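Local structure of [4Fe-4S]-dependent U34-ARNt thiolase (Methanococcus maripaludis, 6SCY) at residues I50-G55 and F164-H169; M54-G59 and A83-E88. The protein probably thiolates the wobble uridine of tRNA, using ATP and the [4Fe-4S] cluster that it carries. All coordinates share one frame; numbering follows the deposited sequence.

Interaction 1 of 2, residues I50-G55 and F164-H169. With SO4 (sulfate ion), chain B.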
ATOM      1  N   ILE A  50     -28.321 -22.651  -8.959  1.00 58.51           N
ATOM      2  CA  ILE A  50     -27.818 -21.274  -9.123  1.00 57.83           C
ATOM      3  C   ILE A  50     -27.533 -20.949 -10.609  1.00 60.24           C
ATOM      4  O   ILE A  50     -27.165 -21.830 -11.380  1.00 59.72           O
ATOM      5  CB  ILE A  50     -26.635 -20.844  -8.195  1.00 60.59           C
ATOM      6  CG1 ILE A  50     -25.413 -21.738  -8.362  1.00 60.98           C
ATOM      7  CG2 ILE A  50     -27.039 -20.710  -6.730  1.00 60.69           C
ATOM      8  CD1 ILE A  50     -24.389 -21.053  -9.047  1.00 68.65           C
ATOM      9  N   LYS A  51     -27.703 -19.670 -10.982  1.00 55.32           N
ATOM     10  CA  LYS A  51     -27.495 -19.125 -12.326  1.00 53.98           C
ATOM     11  C   LYS A  51     -26.342 -18.112 -12.258  1.00 56.56           C
ATOM     12  O   LYS A  51     -26.392 -17.197 -11.430  1.00 57.09           O
ATOM     13  CB  LYS A  51     -28.803 -18.447 -12.794  1.00 55.52           C
ATOM     14  CG  LYS A  51     -28.817 -18.003 -14.244  1.00 63.25           C
ATOM     15  CD  LYS A  51     -30.105 -17.286 -14.571  1.00 72.24           C
ATOM     16  CE  LYS A  51     -30.995 -18.088 -15.486  1.00 83.24           C
ATOM     17  NZ  LYS A  51     -32.067 -17.242 -16.066  1.00 86.27           N
ATOM     18  N   VAL A  52     -25.296 -18.283 -13.090  1.00 51.00           N
ATOM     19  CA  VAL A  52     -24.154 -17.357 -13.077  1.00 49.92           C
ATOM     20  C   VAL A  52     -23.967 -16.660 -14.411  1.00 52.38           C
ATOM     21  O   VAL A  52     -23.660 -17.309 -15.409  1.00 52.03           O
ATOM     22  CB  VAL A  52     -22.826 -17.992 -12.580  1.00 54.12           C
ATOM     23  CG1 VAL A  52     -21.665 -17.004 -12.672  1.00 53.82           C
ATOM     24  CG2 VAL A  52     -22.956 -18.524 -11.159  1.00 54.01           C
ATOM     25  N   ALA A  53     -24.135 -15.333 -14.414  1.00 48.06           N
ATOM     26  CA  ALA A  53     -23.906 -14.466 -15.566  1.00 47.08           C
ATOM     27  C   ALA A  53     -22.415 -14.199 -15.571  1.00 49.53           C
ATOM     28  O   ALA A  53     -21.811 -14.175 -14.499  1.00 49.75           O
ATOM     29  CB  ALA A  53     -24.650 -13.158 -15.386  1.00 47.82           C
ATOM     30  N   MET A  54     -21.805 -14.020 -16.740  1.00 44.59           N
ATOM     31  CA  MET A  54     -20.369 -13.777 -16.766  1.00 44.30           C
ATOM     32  C   MET A  54     -19.961 -12.800 -17.836  1.00 51.22           C
ATOM     33  O   MET A  54     -20.248 -13.014 -19.011  1.00 51.70           O
ATOM     34  CB  MET A  54     -19.546 -15.077 -16.835  1.00 45.91           C
ATOM     35  CG  MET A  54     -20.024 -16.067 -17.837  1.00 48.87           C
ATOM     36  SD  MET A  54     -18.888 -17.450 -17.948  1.00 52.63           S
ATOM     37  CE  MET A  54     -19.442 -18.144 -19.446  1.00 49.34           C
ATOM     38  N   GLY A  55     -19.320 -11.719 -17.407  1.00 49.71           N
ATOM     39  CA  GLY A  55     -18.829 -10.670 -18.287  1.00 50.93           C
ATOM     40  C   GLY A  55     -17.670 -11.170 -19.119  1.00 57.85           C
ATOM     41  O   GLY A  55     -16.569 -11.363 -18.598  1.00 57.34           O
ATOM     42  N   PHE A 164     -25.046 -14.629  -9.387  1.00 52.30           N
ATOM     43  CA  PHE A 164     -23.706 -14.053  -9.364  1.00 51.27           C
ATOM     44  C   PHE A 164     -23.294 -13.499 -10.724  1.00 54.52           C
ATOM     45  O   PHE A 164     -23.780 -13.961 -11.763  1.00 54.03           O
ATOM     46  CB  PHE A 164     -22.678 -15.091  -8.890  1.00 52.69           C
ATOM     47  CG  PHE A 164     -22.928 -15.655  -7.515  1.00 53.86           C
ATOM     48  CD1 PHE A 164     -22.611 -14.923  -6.377  1.00 56.33           C
ATOM     49  CD2 PHE A 164     -23.468 -16.925  -7.357  1.00 55.80           C
ATOM     50  CE1 PHE A 164     -22.837 -15.448  -5.103  1.00 56.91           C
ATOM     51  CE2 PHE A 164     -23.691 -17.452  -6.082  1.00 58.52           C
ATOM     52  CZ  PHE A 164     -23.373 -16.708  -4.964  1.00 56.39           C
ATOM     53  N   LEU A 165     -22.393 -12.505 -10.709  1.00 50.00           N
ATOM     54  CA  LEU A 165     -21.817 -11.903 -11.906  1.00 49.28           C
ATOM     55  C   LEU A 165     -20.311 -12.198 -11.854  1.00 52.96           C
ATOM     56  O   LEU A 165     -19.601 -11.642 -11.018  1.00 53.12           O
ATOM     57  CB  LEU A 165     -22.122 -10.389 -11.973  1.00 49.07           C
ATOM     58  CG  LEU A 165     -21.417  -9.550 -13.052  1.00 53.31           C
ATOM     59  CD1 LEU A 165     -21.994  -9.793 -14.435  1.00 52.73           C
ATOM     60  CD2 LEU A 165     -21.520  -8.079 -12.729  1.00 57.56           C
ATOM     61  N   ALA A 166     -19.848 -13.132 -12.701  1.00 48.13           N
ATOM     62  CA  ALA A 166     -18.447 -13.531 -12.757  1.00 47.16           C
ATOM     63  C   ALA A 166     -17.625 -12.588 -13.636  1.00 51.31           C
ATOM     64  O   ALA A 166     -18.005 -12.322 -14.774  1.00 51.42           O
ATOM     65  CB  ALA A 166     -18.330 -14.965 -13.235  1.00 47.71           C
ATOM     66  N   ILE A 167     -16.525 -12.041 -13.080  1.00 47.74           N
ATOM     67  CA  ILE A 167     -15.603 -11.110 -13.749  1.00 47.32           C
ATOM     68  C   ILE A 167     -14.209 -11.753 -13.812  1.00 52.32           C
ATOM     69  O   ILE A 167     -13.737 -12.300 -12.817  1.00 52.16           O
ATOM     70  CB  ILE A 167     -15.590  -9.689 -13.080  1.00 49.80           C
ATOM     71  CG1 ILE A 167     -17.005  -9.161 -12.733  1.00 49.49           C
ATOM     72  CG2 ILE A 167     -14.817  -8.669 -13.914  1.00 50.46           C
ATOM     73  CD1 ILE A 167     -17.901  -8.808 -13.890  1.00 53.75           C
ATOM     74  N   GLY A 168     -13.584 -11.689 -14.986  1.00 50.22           N
ATOM     75  CA  GLY A 168     -12.277 -12.282 -15.253  1.00 51.07           C
ATOM     76  C   GLY A 168     -11.058 -11.515 -14.769  1.00 56.11           C
ATOM     77  O   GLY A 168     -10.102 -11.336 -15.531  1.00 56.21           O
ATOM     78  N   HIS A 169     -11.063 -11.079 -13.495  1.00 52.31           N
ATOM     79  CA  HIS A 169      -9.919 -10.363 -12.924  1.00 51.76           C
ATOM     80  C   HIS A 169      -8.948 -11.388 -12.393  1.00 57.14           C
ATOM     81  O   HIS A 169      -9.366 -12.301 -11.672  1.00 58.32           O
ATOM     82  CB  HIS A 169     -10.345  -9.397 -11.801  1.00 51.99           C
ATOM     83  CG  HIS A 169     -11.131  -8.202 -12.254  1.00 54.90           C
ATOM     84  ND1 HIS A 169     -12.092  -7.624 -11.441  1.00 56.38           N
ATOM     85  CD2 HIS A 169     -11.056  -7.497 -13.406  1.00 56.25           C
ATOM     86  CE1 HIS A 169     -12.568  -6.597 -12.122  1.00 55.66           C
ATOM     87  NE2 HIS A 169     -11.979  -6.486 -13.312  1.00 56.06           N
TER
HETATM   88  S   SO4 B 425     -14.773  -4.543 -15.620  1.00138.84           S
HETATM   89  O1  SO4 B 425     -15.624  -5.663 -16.019  1.00138.31           O
HETATM   90  O2  SO4 B 425     -13.549  -4.541 -16.425  1.00138.75           O
HETATM   91  O3  SO4 B 425     -14.424  -4.667 -14.206  1.00138.99           O
HETATM   92  O4  SO4 B 425     -15.498  -3.292 -15.828  1.00139.49           O
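Ala53 uses both its N-H and its C=O to bond strand 164-167, which runs parallel to its own strand 51-55. Its N gives a hydrogen to Phe164 O at 3.0 Å, and its O accepts the N-H of Ala166 at 2.9 Å, an almost straight bond (172° at the hydrogen). Across the contact that is its one conventional donor; Leu165 CA adds only a weak C-H...O approach at 3.4 Å. The ladder continues where Gly55 N reaches Ala166 O over 3.0 Å. Partners elsewhere serve Lys51 N (Asp163 OD2), Gly55 O (Ser62 OG) and the Val52 backbone (Asn80 and Ile82). Val52 lies on the same face of the sheet as Phe164, Met54 and Ala166. Its CG1, anti to the backbone N (chi1 177°), meets Ala166 CB at 3.9 Å, while CG2 approaches the edge of the Phe164 ring and its CB. An alanine in place of Val52 would probably open a gap beside Ala166 CB and leave the Phe164 ring less firmly fixed. Alanine suits Ala166's place, since its single methyl already touches Val52 CG1 and Met54 CB. Past the strand, His169 NE2 bonds weakly to a sulfate ion, probably from the crystallisation liquor, that Arg149 also holds. Helix 60-75 covers the Val52 and Met54 face through Tyr73 and Met65, helix 141-159 the Ala53 and Leu165 face, and strand 204-206 lies alongside 164-167.

Interaction 2 of 2, residues M54-G59 and A83-E88; sequences MGLSGG and AIMVNE. With SF4 (iron/sulfur cluster), chain E; SO4 (sulfate ion), chain L.
Leu56 and Met54, two residues apart, both reach the methyl group of Ala83. Leu56 brings its branched tip to this methyl, CD1 standing 3.8 Å and CD2 4.1 Å from Ala83 CB. The Met54 chain runs extended beyond CG and delivers CE to within 4.1 Å of Ala83 CB. Alanine suits the place, its methyl being met by the ends of both side chains. Ile84 points to the face opposite Met54 and Ala83, where its neighbour Gly55 has no side chain. Met85 meets Leu56 from the other strand: its CG, anti to the carbonyl carbon (chi1 -67°), lies 3.7 Å from Leu56 O and near Leu56 CB. Backbone bonds fix this register, Ile84 N to Met54 O at 2.9 Å and Leu56 N to Ile84 O at 3.0 Å. Beyond Leu56 the chain turns into the SGG sequence of a PP-loop, with Gly59 at the N-cap of helix 60-75. There Ser57 OG donates to sulfate O2 over 2.7 Å and Gly59 N adds a weak bond, consistent with a phosphate site for ATP. Gly58 has a positive phi (90°), at which a CB would press on the carbonyl O of Ser57. At the far end Glu88 OE2 approaches S1 of the iron-sulfur cluster at 3.4 Å, its carboxylate held in salt bridges by Arg94 and Arg149. The pair belongs to the beta-alpha-beta unit 51-55, 60-75 and 80-87, with helix 60-75 against Met54, helix 95-108 against Ala83 and Met85, and helix 141-159 against Ile84.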
ATOM      1  N   MET A  54     -21.805 -14.020 -16.740  1.00 44.59           N
ATOM      2  CA  MET A  54     -20.369 -13.777 -16.766  1.00 44.30           C
ATOM      3  C   MET A  54     -19.961 -12.800 -17.836  1.00 51.22           C
ATOM      4  O   MET A  54     -20.248 -13.014 -19.011  1.00 51.70           O
ATOM      5  CB  MET A  54     -19.546 -15.077 -16.835  1.00 45.91           C
ATOM      6  CG  MET A  54     -20.024 -16.067 -17.837  1.00 48.87           C
ATOM      7  SD  MET A  54     -18.888 -17.450 -17.948  1.00 52.63           S
ATOM      8  CE  MET A  54     -19.442 -18.144 -19.446  1.00 49.34           C
ATOM      9  N   GLY A  55     -19.320 -11.719 -17.407  1.00 49.71           N
ATOM     10  CA  GLY A  55     -18.829 -10.670 -18.287  1.00 50.93           C
ATOM     11  C   GLY A  55     -17.670 -11.170 -19.119  1.00 57.85           C
ATOM     12  O   GLY A  55     -16.569 -11.363 -18.598  1.00 57.34           O
ATOM     13  N   LEU A  56     -17.939 -11.426 -20.410  1.00 56.26           N
ATOM     14  CA  LEU A  56     -16.975 -11.902 -21.396  1.00 57.01           C
ATOM     15  C   LEU A  56     -16.556 -10.768 -22.329  1.00 67.01           C
ATOM     16  O   LEU A  56     -17.411  -9.999 -22.795  1.00 68.52           O
ATOM     17  CB  LEU A  56     -17.580 -13.044 -22.208  1.00 56.47           C
ATOM     18  CG  LEU A  56     -17.174 -14.435 -21.797  1.00 60.48           C
ATOM     19  CD1 LEU A  56     -17.910 -14.870 -20.563  1.00 60.47           C
ATOM     20  CD2 LEU A  56     -17.422 -15.408 -22.919  1.00 62.78           C
ATOM     21  N   SER A  57     -15.240 -10.658 -22.599  1.00 64.94           N
ATOM     22  CA  SER A  57     -14.707  -9.613 -23.470  1.00 65.08           C
ATOM     23  C   SER A  57     -13.770 -10.141 -24.572  1.00 70.80           C
ATOM     24  O   SER A  57     -13.186  -9.341 -25.309  1.00 72.26           O
ATOM     25  CB  SER A  57     -14.045  -8.516 -22.647  1.00 68.25           C
ATOM     26  OG  SER A  57     -13.002  -9.047 -21.848  1.00 77.68           O
ATOM     27  N   GLY A  58     -13.653 -11.467 -24.688  1.00 66.40           N
ATOM     28  CA  GLY A  58     -12.841 -12.108 -25.719  1.00 65.90           C
ATOM     29  C   GLY A  58     -11.384 -12.409 -25.407  1.00 69.08           C
ATOM     30  O   GLY A  58     -10.758 -13.210 -26.112  1.00 69.14           O
ATOM     31  N   GLY A  59     -10.848 -11.783 -24.363  1.00 64.66           N
ATOM     32  CA  GLY A  59      -9.463 -11.978 -23.945  1.00 64.14           C
ATOM     33  C   GLY A  59      -9.236 -13.294 -23.239  1.00 67.21           C
ATOM     34  O   GLY A  59     -10.204 -13.959 -22.854  1.00 67.42           O
ATOM     35  N   ALA A  83     -23.435 -15.825 -20.699  1.00 62.17           N
ATOM     36  CA  ALA A  83     -22.312 -14.933 -21.005  1.00 62.00           C
ATOM     37  C   ALA A  83     -22.821 -13.617 -21.550  1.00 65.81           C
ATOM     38  O   ALA A  83     -23.687 -13.613 -22.419  1.00 65.79           O
ATOM     39  CB  ALA A  83     -21.374 -15.583 -22.006  1.00 62.80           C
ATOM     40  N   ILE A  84     -22.310 -12.502 -21.029  1.00 62.82           N
ATOM     41  CA  ILE A  84     -22.712 -11.166 -21.475  1.00 63.34           C
ATOM     42  C   ILE A  84     -21.531 -10.423 -22.076  1.00 70.49           C
ATOM     43  O   ILE A  84     -20.523 -10.202 -21.392  1.00 70.60           O
ATOM     44  CB  ILE A  84     -23.408 -10.302 -20.385  1.00 65.88           C
ATOM     45  CG1 ILE A  84     -24.403 -11.098 -19.516  1.00 65.69           C
ATOM     46  CG2 ILE A  84     -24.074  -9.077 -21.022  1.00 66.41           C
ATOM     47  CD1 ILE A  84     -24.362 -10.703 -18.049  1.00 68.51           C
ATOM     48  N   MET A  85     -21.684 -10.004 -23.346  1.00 68.68           N
ATOM     49  CA  MET A  85     -20.685  -9.220 -24.068  1.00 69.57           C
ATOM     50  C   MET A  85     -21.219  -7.796 -24.211  1.00 77.64           C
ATOM     51  O   MET A  85     -22.340  -7.612 -24.694  1.00 77.83           O
ATOM     52  CB  MET A  85     -20.396  -9.826 -25.449  1.00 71.57           C
ATOM     53  CG  MET A  85     -19.714 -11.168 -25.397  1.00 74.74           C
ATOM     54  SD  MET A  85     -20.923 -12.498 -25.300  1.00 78.33           S
ATOM     55  CE  MET A  85     -20.012 -13.798 -26.032  1.00 74.73           C
ATOM     56  N   VAL A  86     -20.439  -6.793 -23.775  1.00 76.65           N
ATOM     57  CA  VAL A  86     -20.878  -5.398 -23.835  1.00 77.73           C
ATOM     58  C   VAL A  86     -20.091  -4.609 -24.887  1.00 86.41           C
ATOM     59  O   VAL A  86     -18.939  -4.263 -24.644  1.00 86.80           O
ATOM     60  CB  VAL A  86     -20.885  -4.698 -22.443  1.00 81.08           C
ATOM     61  CG1 VAL A  86     -21.607  -3.362 -22.506  1.00 80.55           C
ATOM     62  CG2 VAL A  86     -21.511  -5.580 -21.368  1.00 80.99           C
ATOM     63  N   ASN A  87     -20.695  -4.336 -26.055  1.00 86.37           N
ATOM     64  CA  ASN A  87     -20.028  -3.534 -27.082  1.00 87.65           C
ATOM     65  C   ASN A  87     -20.157  -2.073 -26.684  1.00 95.66           C
ATOM     66  O   ASN A  87     -21.250  -1.500 -26.746  1.00 94.27           O
ATOM     67  CB  ASN A  87     -20.601  -3.780 -28.487  1.00 86.77           C
ATOM     68  CG  ASN A  87     -20.146  -2.782 -29.535  1.00 99.71           C
ATOM     69  OD1 ASN A  87     -18.981  -2.361 -29.592  1.00 85.48           O
ATOM     70  ND2 ASN A  87     -21.069  -2.383 -30.390  1.00 95.32           N
ATOM     71  N   GLU A  88     -19.030  -1.478 -26.263  1.00 96.88           N
ATOM     72  CA  GLU A  88     -18.963  -0.080 -25.831  1.00 98.88           C
ATOM     73  C   GLU A  88     -19.322   0.905 -26.951  1.00108.22           C
ATOM     74  O   GLU A  88     -19.623   2.066 -26.669  1.00108.05           O
ATOM     75  CB  GLU A  88     -17.601   0.247 -25.201  1.00100.07           C
ATOM     76  CG  GLU A  88     -17.356  -0.470 -23.885  1.00109.30           C
ATOM     77  CD  GLU A  88     -16.294  -1.553 -23.877  1.00133.35           C
ATOM     78  OE1 GLU A  88     -15.889  -2.019 -24.966  1.00128.31           O
ATOM     79  OE2 GLU A  88     -15.873  -1.950 -22.766  1.00131.00           O
TER
HETATM   80 FE1  SF4 E 403     -11.077   2.221 -20.780  0.80103.28          FE
HETATM   81 FE2  SF4 E 403     -13.543   1.402 -21.683  0.80103.10          FE
HETATM   82 FE3  SF4 E 403     -11.562  -0.450 -21.260  0.70104.12          FE
HETATM   83 FE4  SF4 E 403     -11.361   1.313 -23.360  0.80103.45          FE
HETATM   84  S1  SF4 E 403     -12.954  -0.323 -23.080  0.80103.85           S
HETATM   85  S2  SF4 E 403      -9.695   0.749 -21.885  0.80103.54           S
HETATM   86  S3  SF4 E 403     -12.320   3.196 -22.448  0.80103.59           S
HETATM   87  S4  SF4 E 403     -12.578   0.866 -19.672  0.80103.45           S
HETATM   88  S   SO4 L 410      -9.829 -10.035 -20.743  1.00149.05           S
HETATM   89  O1  SO4 L 410     -10.849 -10.810 -20.041  1.00148.52           O
HETATM   90  O2  SO4 L 410     -10.371  -9.575 -22.012  1.00149.42           O
HETATM   91  O3  SO4 L 410      -8.640 -10.852 -20.980  1.00148.78           O
HETATM   92  O4  SO4 L 410      -9.452  -8.874 -19.947  1.00149.66           O

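Interactions 1 and 2 lie on the two edges of one central strand, 51-55, with centres about 11 Å apart and Met54 and Gly55 in common. They also touch directly, Ala53 CB meeting Ile84 CD1 at 3.6 Å on the face that helix 141-159 covers. The predicted ATP-binding residues gather near the C-terminal ends of these strands: the position of Gly55 is about 7 Å from Gly168 and also about 7 Å from the side chain of Val86. Each interaction has a sulfate ion beside it in this region. Gly55 is about 13 Å from the cluster, and Arg149 links the regions, holding one sulfate and pairing with Glu88.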